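Rubredoxin\:oxygen oxidoreductase (Desulfovibrio gigas, PDB 1E5D) catalyses the four-electron reduction of dioxygen to two water molecules, using a diiron centre in a lactamase-fold domain and an FMN-binding flavodoxin domain. Local coordinates at the interface of chains A and B. Coordinates in Å, arbitrary orientation; residue numbers count along the deposited sequence, not the author numbering. Chains: chain A/B, Rubredoxin\:oxygen oxidoreductase.

The interface of chains A and B. Residues chain A 24, 26, 294, 328, 332; chain B 262, 314-315, 320.
B:Pro320 wedges its pyrrolidine ring against A:His294 and A:Tyr328 in this part of the two-fold interface of a flavodiiron protein, probably that of the working dimer. Flavodoxin-family residues of chain B meet flavodoxin-family residues of chain A and also A:His24 and A:Tyr26, which belong to the oxygen pocket of chain A. A:Tyr26 also lines an FMN pocket, so the interface probably brings the flavin of one chain close to the diiron site of the other. Each contact recurs with the chains exchanged.

The apolar contacts carry most of the join. B:Pro320 opens helix 320-332, a place that suits proline because the first turn of a helix needs no backbone N-H as donor, and its rigid ring presents a compact hydrocarbon surface. CG lies over one face of the A:His294 imidazole, 3.8 Å from the ring centroid, in a CH-pi contact displaced toward the rim. The same CG meets A:Tyr328 CD1 at 3.6 Å, so this one methylene fills the corner between two aromatic groups. Within chain A, CD2 of A:His294 sits above the centre of the A:Tyr328 ring, with the two rings inclined to each other. A:Tyr328, on helix 320-331, has CG anti to its backbone N (chi1 -175°), which carries the ring out to the partner.

B:His314 enters with the tip of its imidazole between two tyrosines. Its CE1 packs against A:Tyr328 CE1 at 3.8 Å, while NE2 reaches A:Tyr26 CB at 3.6 Å, the two side chains crossing nearly at right angles. A flat, narrow imidazole fits such a slot. CB and CG of B:Met262 lie near A:His24 O, but the approach is too short to interpret.

No direct polar bond crosses among these residues. Instead, a water bridges A:Tyr328 O (2.9 Å) and the amide OD1 of B:Asn315 (2.7 Å). That OD1 also lies against CD2, one methyl of the branched A:Leu332 side chain. As second-shell support within chain A, A:His294 NE2 donates to the backbone O of A:Tyr26 at 3.1 Å, the carbonyl oxygen lying 16° out of the imidazole plane; this bond helps fix the ring that receives the proline.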
loop_
_atom_site.group_PDB
_atom_site.type_symbol
_atom_site.label_atom_id
_atom_site.label_comp_id
_atom_site.label_asym_id
_atom_site.label_seq_id
_atom_site.Cartn_x
_atom_site.Cartn_y
_atom_site.Cartn_z
ATOM N N HIS A 24 11.416 9.365 6.540
ATOM C CA HIS A 24 12.156 8.152 6.843
ATOM C C HIS A 24 11.504 6.867 6.371
ATOM O O HIS A 24 11.740 5.814 6.964
ATOM C CB HIS A 24 12.381 8.088 8.370
ATOM C CG HIS A 24 13.131 9.308 8.817
ATOM N ND1 HIS A 24 13.182 9.744 10.118
ATOM C CD2 HIS A 24 13.864 10.186 8.097
ATOM C CE1 HIS A 24 13.920 10.837 10.191
ATOM N NE2 HIS A 24 14.344 11.129 8.971
ATOM N N TYR A 26 8.549 5.640 6.540
ATOM C CA TYR A 26 7.375 4.986 7.145
ATOM C C TYR A 26 6.200 5.942 7.269
ATOM O O TYR A 26 5.057 5.485 7.188
ATOM C CB TYR A 26 7.743 4.352 8.489
ATOM C CG TYR A 26 7.994 5.300 9.638
ATOM C CD1 TYR A 26 9.255 5.837 9.861
ATOM C CD2 TYR A 26 6.980 5.676 10.514
ATOM C CE1 TYR A 26 9.492 6.705 10.911
ATOM C CE2 TYR A 26 7.197 6.543 11.566
ATOM C CZ TYR A 26 8.465 7.057 11.759
ATOM O OH TYR A 26 8.718 7.927 12.797
ATOM N N HIS A 294 -1.384 5.860 4.968
ATOM C CA HIS A 294 -1.601 5.061 6.179
ATOM C C HIS A 294 -1.252 5.868 7.426
ATOM O O HIS A 294 -1.866 5.732 8.484
ATOM C CB HIS A 294 -0.808 3.764 6.152
ATOM C CG HIS A 294 0.635 3.811 5.797
ATOM N ND1 HIS A 294 1.084 3.491 4.530
ATOM C CD2 HIS A 294 1.742 4.108 6.515
ATOM C CE1 HIS A 294 2.402 3.604 4.489
ATOM N NE2 HIS A 294 2.829 3.981 5.682
ATOM N N TYR A 328 0.234 -1.550 8.889
ATOM C CA TYR A 328 0.831 -0.387 9.535
ATOM C C TYR A 328 0.221 -0.206 10.918
ATOM O O TYR A 328 0.916 -0.047 11.910
ATOM C CB TYR A 328 0.594 0.866 8.710
ATOM C CG TYR A 328 1.270 2.109 9.225
ATOM C CD1 TYR A 328 2.644 2.257 9.093
ATOM C CD2 TYR A 328 0.560 3.141 9.827
ATOM C CE1 TYR A 328 3.286 3.386 9.550
ATOM C CE2 TYR A 328 1.204 4.280 10.290
ATOM C CZ TYR A 328 2.570 4.399 10.151
ATOM O OH TYR A 328 3.231 5.516 10.600
ATOM N N LEU A 332 1.418 -0.464 15.253
ATOM C CA LEU A 332 1.507 0.675 16.170
ATOM C C LEU A 332 0.723 0.438 17.454
ATOM O O LEU A 332 0.680 1.291 18.337
ATOM C CB LEU A 332 1.036 1.929 15.428
ATOM C CG LEU A 332 2.078 2.435 14.412
ATOM C CD1 LEU A 332 1.454 3.456 13.475
ATOM C CD2 LEU A 332 3.290 3.010 15.129
ATOM N N MET B 262 13.549 2.067 4.971
ATOM C CA MET B 262 13.491 3.388 5.585
ATOM C C MET B 262 14.856 4.064 5.542
ATOM O O MET B 262 14.933 5.239 5.183
ATOM C CB MET B 262 12.991 3.249 7.026
ATOM C CG MET B 262 11.742 2.383 7.129
ATOM S SD MET B 262 11.274 1.986 8.817
ATOM C CE MET B 262 12.157 0.462 9.092
ATOM N N HIS B 314 9.803 -3.513 10.676
ATOM C CA HIS B 314 9.154 -2.284 11.114
ATOM C C HIS B 314 8.038 -2.630 12.095
ATOM O O HIS B 314 7.076 -3.260 11.646
ATOM C CB HIS B 314 8.581 -1.527 9.919
ATOM C CG HIS B 314 7.891 -0.244 10.256
ATOM N ND1 HIS B 314 6.545 -0.050 10.032
ATOM C CD2 HIS B 314 8.359 0.906 10.799
ATOM C CE1 HIS B 314 6.212 1.170 10.419
ATOM N NE2 HIS B 314 7.296 1.769 10.893
ATOM N N ASN B 315 8.181 -2.234 13.352
ATOM C CA ASN B 315 7.165 -2.551 14.352
ATOM C C ASN B 315 6.778 -4.033 14.313
ATOM O O ASN B 315 5.598 -4.364 14.174
ATOM C CB ASN B 315 5.919 -1.680 14.167
ATOM C CG ASN B 315 6.200 -0.193 14.258
ATOM O OD1 ASN B 315 5.515 0.635 13.646
ATOM N ND2 ASN B 315 7.220 0.174 15.024
ATOM N N PRO B 320 4.458 -1.457 5.268
ATOM C CA PRO B 320 3.096 -1.491 4.751
ATOM C C PRO B 320 3.022 -1.788 3.256
ATOM O O PRO B 320 2.153 -2.544 2.814
ATOM C CB PRO B 320 2.615 -0.051 4.973
ATOM C CG PRO B 320 3.416 0.440 6.128
ATOM C CD PRO B 320 4.760 -0.221 6.009
HETATM O O HOH W 1 3.739 -0.533 12.017
#